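Local coordinates for thiamine phosphate pyrophosphorylase (Bacteroides thetaiotaomicron VPI-5482, PDB 3CEU), which probably catalyses the joining of the pyrimidine and thiazole halves of thiamine into thiamine phosphate, a step of thiamine diphosphate biosynthesis, on a TIM-barrel fold, at residues N154-L158 and H193-L197; M1-V5 and L27-H31; I19-E24 and I49-Y53. All blocks are in the same frame, centred on the assembly; numbering follows the deposited sequence.

Contact 1 of 3, residues N154-L158 and H193-L197; sequences NEDNL and HFKKL
Glu155 sends its carboxylate between His193 and Lys196, one helical turn apart on the helix containing residues 193-197. OE1 lies at the edge of the imidazole, in its plane, 3.1 Å from His193 CE1; this is a close polar approach to a ring carbon, while His193 NE2 bonds to Asp174. OE2 faces the ammonium group in a weak salt bridge, 3.5 Å from Lys196 NZ. The lysine reaches it by a bend at chi3 (-76°), which suits a long flexible chain at an exposed site. Nearer the backbone the contact is apolar: Glu155 CB rests on Leu197 CD2 at 3.7 Å, and Leu158 CD2 approaches Leu197 CB at 4.1 Å. Both leucines are buried, and Leu197 also touches Leu3 of the first barrel strand.

Behind this first shell, two asparagines shape the loop. Asn154 OD1 accepts from the backbone N of Asn157 at 2.9 Å, forming an Asx motif, and receives a weaker bond from Asp156 N. In return, Asn157 OD1 takes the Asn154 N-H at 2.7 Å in a fairly straight bond (164°). These short amide side chains tie the turn that presents Glu155 to the helix. Asp174 and Glu155 together would probably favour a protonated His193, yet the long ion pair with Lys196 suggests a modest electrostatic gain beside the leucine packing.

Contact 2 of 3, residues M1-V5 and L27-H31; sequences MKLIV and LDILH
The imidazole of His31 meets Ile4 obliquely, with Ile4 CG2 3.5 Å from His31 CD2. Other aromatic residues also meet this ring: His75 packs edge-to-face with it, and the rings of His60 and Phe112 approach it too. ND1 is hydrogen-bonded to His60 and NE2 to Tyr110, so both nitrogens of this buried group are satisfied and its rotation is fixed. The other flat group, the carboxylate of Asp28, is gripped at OD2. Leu3 N donates to this oxygen at 3.0 Å, approaching on the anti side but 33° out of the carboxylate plane. A water lies 2.8 Å from Asp28 N, whose hydrogen it accepts, and also near Leu3 O and Asp28 OD2. Asp28 thus uses its side chain to give the backbone N of Leu3 a partner from the neighbouring segment, and the water joins the two segments beside it.

Farther along, two backbone bonds frame the parallel pairing of Val5 with Leu30. Val5 N donates to Ile29 O at 3.2 Å, and His31 N to Val5 O at 2.9 Å, both nearly straight. Branched apolar residues point to the two faces of the sheet. On one, Ile4 and Ile29 lie side by side, pointing the same way, with Ile4 CG1 4.1 Å from Ile29 CB. Val5 and Leu30 point to the other face, where Val5 CG2 meets Leu27 CD1 at 3.6 Å. Leu27 crosses Val5 at about a right angle; having CG anti to its backbone N (chi1 168°) helps bring CD1 against both Leu3 O and Val5 CG2.

Parallel strands 2-6 and 29-32, joined through helix 15-24, make the first beta-alpha-beta crossover of the eight-stranded TIM barrel.

Contact 3 of 3, residues I19-E24 and I49-Y53; sequences ITALFE and IPEKY
Phe23 and Tyr53 lie alongside each other with near-parallel planes where helix 15-24 of this TIM barrel meets the loop after the next helix, 39-48. The planes are only 7° apart, but the rings are slid so far that they barely overlap, with centroids 4.9 Å apart. Each ring instead lies against the other's CB in a reciprocal pair of CH-pi contacts. Phe23 CB sits over the centre of the Tyr53 ring, 3.4 Å from its centroid, and Tyr53 CB stands over the Phe23 face, toward the rim. In both residues CG is anti to the carbonyl carbon (chi1 -85° for Phe23), and the side chains run past each other in opposite directions. The buried phenylalanine reaches inward to Leu30 and Ile57, whereas the tyrosine carries its hydroxyl out toward exposed Glu24.

Beside the rings, Thr20 crosses Ile49 and Pro50 obliquely. Its OG1 bonds to Asp16 O one turn back, so the hydroxyl is satisfied within the helix while its CG2 rests 3.8 Å from Pro50 CD. Ile49 holds CG1 between its backbone N and carbonyl carbon (chi1 43°), which turns CG2 to the helix, 4.0 Å from Ile19 CG2.

From the N terminus, strand 2-6 leads through helix 15-24 to strand 29-32, and contact 2 closes this first loop by joining the two strands. Contact 3 opens on that helix before contact 2 has closed, and itself closes only beyond helix 39-48; the two therefore cross. They also touch directly: Leu30 packs on Ile19, and Leu27 N probably hydrogen-bonds to Leu22 O, binding the second strand and its approach to the outer helical layer. Contact 1 follows in series, closing the loop from the segment after strand 147-150 to helix 188-201. Phe194 of that last helix rests on Leu3, Leu22 and Leu27, so the C-terminal helix is packed against the beginning of the barrel.

Contact 1 of 3, residues N154-L158 and H193-L197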
loop_
_atom_site.group_PDB
_atom_site.type_symbol
_atom_site.label_atom_id
_atom_site.label_comp_id
_atom_site.label_asym_id
_atom_site.label_seq_id
_atom_site.Cartn_x
_atom_site.Cartn_y
_atom_site.Cartn_z
ATOM N N ASN A 154 1.734 -8.618 9.282
ATOM C CA ASN A 154 3.149 -8.906 9.487
ATOM C C ASN A 154 3.485 -10.289 8.968
ATOM O O ASN A 154 2.639 -10.952 8.374
ATOM C CB ASN A 154 3.528 -8.829 10.970
ATOM C CG ASN A 154 2.736 -9.797 11.821
ATOM O OD1 ASN A 154 2.338 -10.860 11.352
ATOM N ND2 ASN A 154 2.510 -9.439 13.079
ATOM N N GLU A 155 4.719 -10.725 9.215
ATOM C CA GLU A 155 5.199 -12.030 8.761
ATOM C C GLU A 155 4.483 -13.191 9.449
ATOM O O GLU A 155 4.464 -14.308 8.935
ATOM C CB GLU A 155 6.710 -12.146 9.000
ATOM C CG GLU A 155 7.092 -12.422 10.452
ATOM C CD GLU A 155 8.577 -12.273 10.716
ATOM O OE1 GLU A 155 9.072 -11.129 10.684
ATOM O OE2 GLU A 155 9.258 -13.294 10.955
ATOM N N ASP A 156 3.900 -12.926 10.610
ATOM C CA ASP A 156 3.194 -13.963 11.356
ATOM C C ASP A 156 1.773 -14.224 10.857
ATOM O O ASP A 156 1.258 -15.330 11.023
ATOM C CB ASP A 156 3.156 -13.597 12.841
ATOM C CG ASP A 156 4.509 -13.736 13.509
ATOM O OD1 ASP A 156 4.702 -13.157 14.605
ATOM O OD2 ASP A 156 5.375 -14.439 12.944
ATOM N N ASN A 157 1.147 -13.217 10.245
ATOM C CA ASN A 157 -0.229 -13.342 9.743
ATOM C C ASN A 157 -0.413 -13.081 8.251
ATOM O O ASN A 157 -1.541 -12.978 7.774
ATOM C CB ASN A 157 -1.156 -12.390 10.498
ATOM C CG ASN A 157 -0.682 -10.953 10.437
ATOM O OD1 ASN A 157 -0.239 -10.464 9.388
ATOM N ND2 ASN A 157 -0.787 -10.258 11.559
ATOM N N LEU A 158 0.680 -12.971 7.514
ATOM C CA LEU A 158 0.579 -12.710 6.089
ATOM C C LEU A 158 -0.144 -13.841 5.366
ATOM O O LEU A 158 -1.055 -13.599 4.576
ATOM C CB LEU A 158 1.972 -12.507 5.490
ATOM C CG LEU A 158 1.981 -11.888 4.095
ATOM C CD1 LEU A 158 1.151 -10.606 4.108
ATOM C CD2 LEU A 158 3.415 -11.590 3.659
ATOM N N HIS A 193 13.862 -7.941 5.052
ATOM C CA HIS A 193 12.544 -8.251 5.597
ATOM C C HIS A 193 11.460 -8.153 4.514
ATOM O O HIS A 193 10.446 -8.852 4.585
ATOM C CB HIS A 193 12.225 -7.312 6.755
ATOM C CG HIS A 193 10.951 -7.638 7.461
ATOM N ND1 HIS A 193 10.783 -8.797 8.189
ATOM C CD2 HIS A 193 9.768 -6.984 7.503
ATOM C CE1 HIS A 193 9.542 -8.843 8.645
ATOM N NE2 HIS A 193 8.908 -7.758 8.242
ATOM N N PHE A 194 11.676 -7.299 3.510
ATOM C CA PHE A 194 10.708 -7.155 2.420
ATOM C C PHE A 194 10.704 -8.428 1.570
ATOM O O PHE A 194 9.642 -8.954 1.230
ATOM C CB PHE A 194 11.044 -5.948 1.534
ATOM C CG PHE A 194 10.244 -5.897 0.251
ATOM C CD1 PHE A 194 10.810 -6.300 -0.954
ATOM C CD2 PHE A 194 8.907 -5.508 0.261
ATOM C CE1 PHE A 194 10.049 -6.325 -2.137
ATOM C CE2 PHE A 194 8.135 -5.528 -0.914
ATOM C CZ PHE A 194 8.705 -5.938 -2.112
ATOM N N LYS A 195 11.901 -8.912 1.239
ATOM C CA LYS A 195 12.046 -10.121 0.444
ATOM C C LYS A 195 11.366 -11.280 1.159
ATOM O O LYS A 195 10.743 -12.144 0.523
ATOM C CB LYS A 195 13.519 -10.470 0.231
ATOM C CG LYS A 195 14.299 -9.503 -0.643
ATOM C CD LYS A 195 15.663 -10.093 -0.962
ATOM C CE LYS A 195 16.468 -9.200 -1.873
ATOM N NZ LYS A 195 17.707 -9.891 -2.348
ATOM N N LYS A 196 11.490 -11.312 2.483
ATOM C CA LYS A 196 10.858 -12.377 3.245
ATOM C C LYS A 196 9.337 -12.278 3.051
ATOM O O LYS A 196 8.700 -13.259 2.683
ATOM C CB LYS A 196 11.227 -12.263 4.729
ATOM C CG LYS A 196 10.537 -13.290 5.620
ATOM C CD LYS A 196 10.684 -12.954 7.108
ATOM C CE LYS A 196 12.073 -13.292 7.644
ATOM N NZ LYS A 196 12.185 -13.086 9.120
ATOM N N LEU A 197 8.764 -11.093 3.258
ATOM C CA LEU A 197 7.328 -10.926 3.106
ATOM C C LEU A 197 6.869 -11.211 1.676
ATOM O O LEU A 197 5.782 -11.748 1.460
ATOM C CB LEU A 197 6.903 -9.511 3.514
ATOM C CG LEU A 197 7.259 -9.051 4.941
ATOM C CD1 LEU A 197 6.809 -7.597 5.150
ATOM C CD2 LEU A 197 6.583 -9.958 5.975
#

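Contact 2 of 3, residues M1-V5 and L27-H31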
loop_
_atom_site.group_PDB
_atom_site.type_symbol
_atom_site.label_atom_id
_atom_site.label_comp_id
_atom_site.label_asym_id
_atom_site.label_seq_id
_atom_site.Cartn_x
_atom_site.Cartn_y
_atom_site.Cartn_z
HETATM N N MSE A 1 -0.386 -13.176 -3.960
HETATM C CA MSE A 1 -1.137 -11.889 -3.903
HETATM C C MSE A 1 -0.198 -10.691 -3.880
HETATM O O MSE A 1 0.957 -10.803 -3.473
HETATM C CB MSE A 1 -2.034 -11.853 -2.664
HETATM C CG MSE A 1 -1.298 -12.030 -1.348
HETATM SE SE MSE A 1 -2.433 -11.649 0.186
HETATM C CE MSE A 1 -1.058 -11.471 1.539
ATOM N N LYS A 2 -0.697 -9.540 -4.312
ATOM C CA LYS A 2 0.122 -8.336 -4.326
ATOM C C LYS A 2 0.531 -7.914 -2.917
ATOM O O LYS A 2 -0.179 -8.164 -1.940
ATOM C CB LYS A 2 -0.631 -7.193 -5.013
ATOM C CG LYS A 2 -0.808 -7.378 -6.517
ATOM C CD LYS A 2 -1.570 -6.211 -7.135
ATOM C CE LYS A 2 -1.625 -6.323 -8.650
ATOM N NZ LYS A 2 -2.133 -7.662 -9.065
ATOM N N LEU A 3 1.700 -7.292 -2.826
ATOM C CA LEU A 3 2.228 -6.801 -1.563
ATOM C C LEU A 3 2.458 -5.297 -1.714
ATOM O O LEU A 3 3.419 -4.862 -2.349
ATOM C CB LEU A 3 3.545 -7.507 -1.218
ATOM C CG LEU A 3 4.180 -7.100 0.117
ATOM C CD1 LEU A 3 3.155 -7.285 1.232
ATOM C CD2 LEU A 3 5.429 -7.921 0.386
ATOM N N ILE A 4 1.561 -4.511 -1.130
ATOM C CA ILE A 4 1.628 -3.056 -1.205
ATOM C C ILE A 4 2.286 -2.468 0.033
ATOM O O ILE A 4 1.999 -2.883 1.163
ATOM C CB ILE A 4 0.215 -2.448 -1.344
ATOM C CG1 ILE A 4 -0.497 -3.065 -2.555
ATOM C CG2 ILE A 4 0.303 -0.942 -1.493
ATOM C CD1 ILE A 4 -1.991 -2.809 -2.590
ATOM N N VAL A 5 3.172 -1.501 -0.193
ATOM C CA VAL A 5 3.888 -0.821 0.888
ATOM C C VAL A 5 3.492 0.653 0.960
ATOM O O VAL A 5 3.468 1.340 -0.059
ATOM C CB VAL A 5 5.434 -0.869 0.680
ATOM C CG1 VAL A 5 6.124 0.030 1.710
ATOM C CG2 VAL A 5 5.948 -2.303 0.805
ATOM N N LEU A 27 8.833 -4.732 -5.720
ATOM C CA LEU A 27 7.699 -4.138 -5.025
ATOM C C LEU A 27 6.546 -3.900 -6.019
ATOM O O LEU A 27 6.701 -3.181 -7.001
ATOM C CB LEU A 27 8.110 -2.810 -4.399
ATOM C CG LEU A 27 6.975 -1.917 -3.877
ATOM C CD1 LEU A 27 6.168 -2.625 -2.782
ATOM C CD2 LEU A 27 7.596 -0.654 -3.340
ATOM N N ASP A 28 5.393 -4.508 -5.771
ATOM C CA ASP A 28 4.264 -4.332 -6.669
ATOM C C ASP A 28 3.842 -2.863 -6.726
ATOM O O ASP A 28 4.017 -2.204 -7.751
ATOM C CB ASP A 28 3.078 -5.192 -6.217
ATOM C CG ASP A 28 3.358 -6.691 -6.314
ATOM O OD1 ASP A 28 3.489 -7.214 -7.453
ATOM O OD2 ASP A 28 3.443 -7.356 -5.248
ATOM N N ILE A 29 3.313 -2.356 -5.615
ATOM C CA ILE A 29 2.830 -0.977 -5.535
ATOM C C ILE A 29 3.336 -0.203 -4.317
ATOM O O ILE A 29 3.559 -0.765 -3.243
ATOM C CB ILE A 29 1.273 -0.949 -5.523
ATOM C CG1 ILE A 29 0.732 -1.624 -6.786
ATOM C CG2 ILE A 29 0.766 0.486 -5.445
ATOM C CD1 ILE A 29 -0.787 -1.765 -6.817
ATOM N N LEU A 30 3.507 1.102 -4.504
ATOM C CA LEU A 30 3.967 1.999 -3.449
ATOM C C LEU A 30 2.918 3.077 -3.252
ATOM O O LEU A 30 2.532 3.757 -4.201
ATOM C CB LEU A 30 5.284 2.665 -3.843
ATOM C CG LEU A 30 5.805 3.692 -2.846
ATOM C CD1 LEU A 30 6.224 2.988 -1.565
ATOM C CD2 LEU A 30 6.981 4.446 -3.438
ATOM N N HIS A 31 2.456 3.219 -2.016
ATOM C CA HIS A 31 1.470 4.237 -1.674
ATOM C C HIS A 31 2.180 5.385 -0.970
ATOM O O HIS A 31 2.630 5.256 0.177
ATOM C CB HIS A 31 0.373 3.655 -0.774
ATOM C CG HIS A 31 -0.825 3.164 -1.529
ATOM N ND1 HIS A 31 -2.060 3.775 -1.447
ATOM C CD2 HIS A 31 -0.969 2.154 -2.420
ATOM C CE1 HIS A 31 -2.908 3.166 -2.253
ATOM N NE2 HIS A 31 -2.271 2.177 -2.858
HETATM O O HOH W 1 5.567 -6.337 -3.665
#

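Contact 3 of 3, residues I19-E24 and I49-Y53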
loop_
_atom_site.group_PDB
_atom_site.type_symbol
_atom_site.label_atom_id
_atom_site.label_comp_id
_atom_site.label_asym_id
_atom_site.label_seq_id
_atom_site.Cartn_x
_atom_site.Cartn_y
_atom_site.Cartn_z
ATOM N N ILE A 19 13.408 3.162 -1.117
ATOM C CA ILE A 19 12.264 2.902 -1.983
ATOM C C ILE A 19 12.701 2.271 -3.295
ATOM O O ILE A 19 12.099 1.307 -3.768
ATOM C CB ILE A 19 11.478 4.194 -2.288
ATOM C CG1 ILE A 19 10.769 4.671 -1.011
ATOM C CG2 ILE A 19 10.469 3.941 -3.431
ATOM C CD1 ILE A 19 10.064 6.035 -1.120
ATOM N N THR A 20 13.757 2.815 -3.882
ATOM C CA THR A 20 14.265 2.308 -5.144
ATOM C C THR A 20 14.702 0.856 -4.984
ATOM O O THR A 20 14.392 -0.002 -5.818
ATOM C CB THR A 20 15.429 3.174 -5.606
ATOM O OG1 THR A 20 14.968 4.525 -5.745
ATOM C CG2 THR A 20 15.976 2.679 -6.939
ATOM N N ALA A 21 15.399 0.594 -3.885
ATOM C CA ALA A 21 15.882 -0.742 -3.569
ATOM C C ALA A 21 14.713 -1.727 -3.447
ATOM O O ALA A 21 14.835 -2.899 -3.818
ATOM C CB ALA A 21 16.690 -0.700 -2.259
ATOM N N LEU A 22 13.588 -1.249 -2.917
ATOM C CA LEU A 22 12.399 -2.081 -2.759
ATOM C C LEU A 22 11.760 -2.330 -4.136
ATOM O O LEU A 22 11.259 -3.423 -4.412
ATOM C CB LEU A 22 11.390 -1.406 -1.804
ATOM C CG LEU A 22 11.849 -1.213 -0.342
ATOM C CD1 LEU A 22 10.981 -0.193 0.384
ATOM C CD2 LEU A 22 11.802 -2.546 0.376
ATOM N N PHE A 23 11.769 -1.329 -5.007
ATOM C CA PHE A 23 11.206 -1.549 -6.333
ATOM C C PHE A 23 12.067 -2.605 -7.036
ATOM O O PHE A 23 11.548 -3.575 -7.590
ATOM C CB PHE A 23 11.167 -0.247 -7.143
ATOM C CG PHE A 23 9.945 0.598 -6.875
ATOM C CD1 PHE A 23 8.670 0.063 -7.026
ATOM C CD2 PHE A 23 10.066 1.928 -6.494
ATOM C CE1 PHE A 23 7.535 0.838 -6.804
ATOM C CE2 PHE A 23 8.933 2.713 -6.269
ATOM C CZ PHE A 23 7.669 2.164 -6.426
ATOM N N GLU A 24 13.384 -2.426 -6.981
ATOM C CA GLU A 24 14.325 -3.359 -7.594
ATOM C C GLU A 24 14.109 -4.811 -7.139
ATOM O O GLU A 24 14.476 -5.748 -7.849
ATOM C CB GLU A 24 15.762 -2.915 -7.287
ATOM C CG GLU A 24 16.228 -1.718 -8.124
ATOM C CD GLU A 24 17.541 -1.123 -7.640
ATOM O OE1 GLU A 24 18.474 -1.901 -7.325
ATOM O OE2 GLU A 24 17.647 0.127 -7.586
ATOM N N ILE A 49 13.653 8.915 -7.482
ATOM C CA ILE A 49 13.308 7.551 -7.818
ATOM C C ILE A 49 13.137 7.407 -9.318
ATOM O O ILE A 49 12.431 8.189 -9.952
ATOM C CB ILE A 49 12.022 7.095 -7.093
ATOM C CG1 ILE A 49 10.977 8.207 -7.138
ATOM C CG2 ILE A 49 12.345 6.719 -5.651
ATOM C CD1 ILE A 49 9.760 7.936 -6.268
ATOM N N PRO A 50 13.812 6.408 -9.907
ATOM C CA PRO A 50 13.799 6.077 -11.335
ATOM C C PRO A 50 12.424 6.186 -11.962
ATOM O O PRO A 50 11.468 5.587 -11.472
ATOM C CB PRO A 50 14.321 4.647 -11.352
ATOM C CG PRO A 50 15.343 4.681 -10.284
ATOM C CD PRO A 50 14.648 5.448 -9.164
ATOM N N GLU A 51 12.342 6.943 -13.053
ATOM C CA GLU A 51 11.092 7.169 -13.780
ATOM C C GLU A 51 10.283 5.889 -13.990
ATOM O O GLU A 51 9.075 5.871 -13.774
ATOM C CB GLU A 51 11.384 7.785 -15.157
ATOM C CG GLU A 51 12.557 8.772 -15.199
ATOM C CD GLU A 51 12.921 9.219 -16.623
ATOM O OE1 GLU A 51 12.222 10.094 -17.184
ATOM O OE2 GLU A 51 13.908 8.687 -17.182
ATOM N N LYS A 52 10.964 4.828 -14.412
ATOM C CA LYS A 52 10.309 3.560 -14.689
ATOM C C LYS A 52 9.497 2.967 -13.545
ATOM O O LYS A 52 8.673 2.078 -13.770
ATOM C CB LYS A 52 11.324 2.538 -15.172
ATOM C CG LYS A 52 12.354 2.109 -14.158
ATOM C CD LYS A 52 13.303 1.134 -14.837
ATOM C CE LYS A 52 14.060 0.272 -13.856
ATOM N NZ LYS A 52 14.723 -0.833 -14.599
ATOM N N TYR A 53 9.722 3.445 -12.327
ATOM C CA TYR A 53 8.958 2.942 -11.199
ATOM C C TYR A 53 7.818 3.894 -10.849
ATOM O O TYR A 53 7.109 3.683 -9.867
ATOM C CB TYR A 53 9.862 2.742 -9.970
ATOM C CG TYR A 53 10.932 1.677 -10.146
ATOM C CD1 TYR A 53 10.606 0.396 -10.586
ATOM C CD2 TYR A 53 12.270 1.961 -9.895
ATOM C CE1 TYR A 53 11.591 -0.575 -10.777
ATOM C CE2 TYR A 53 13.263 0.998 -10.088
ATOM C CZ TYR A 53 12.916 -0.262 -10.531
ATOM O OH TYR A 53 13.902 -1.188 -10.773
#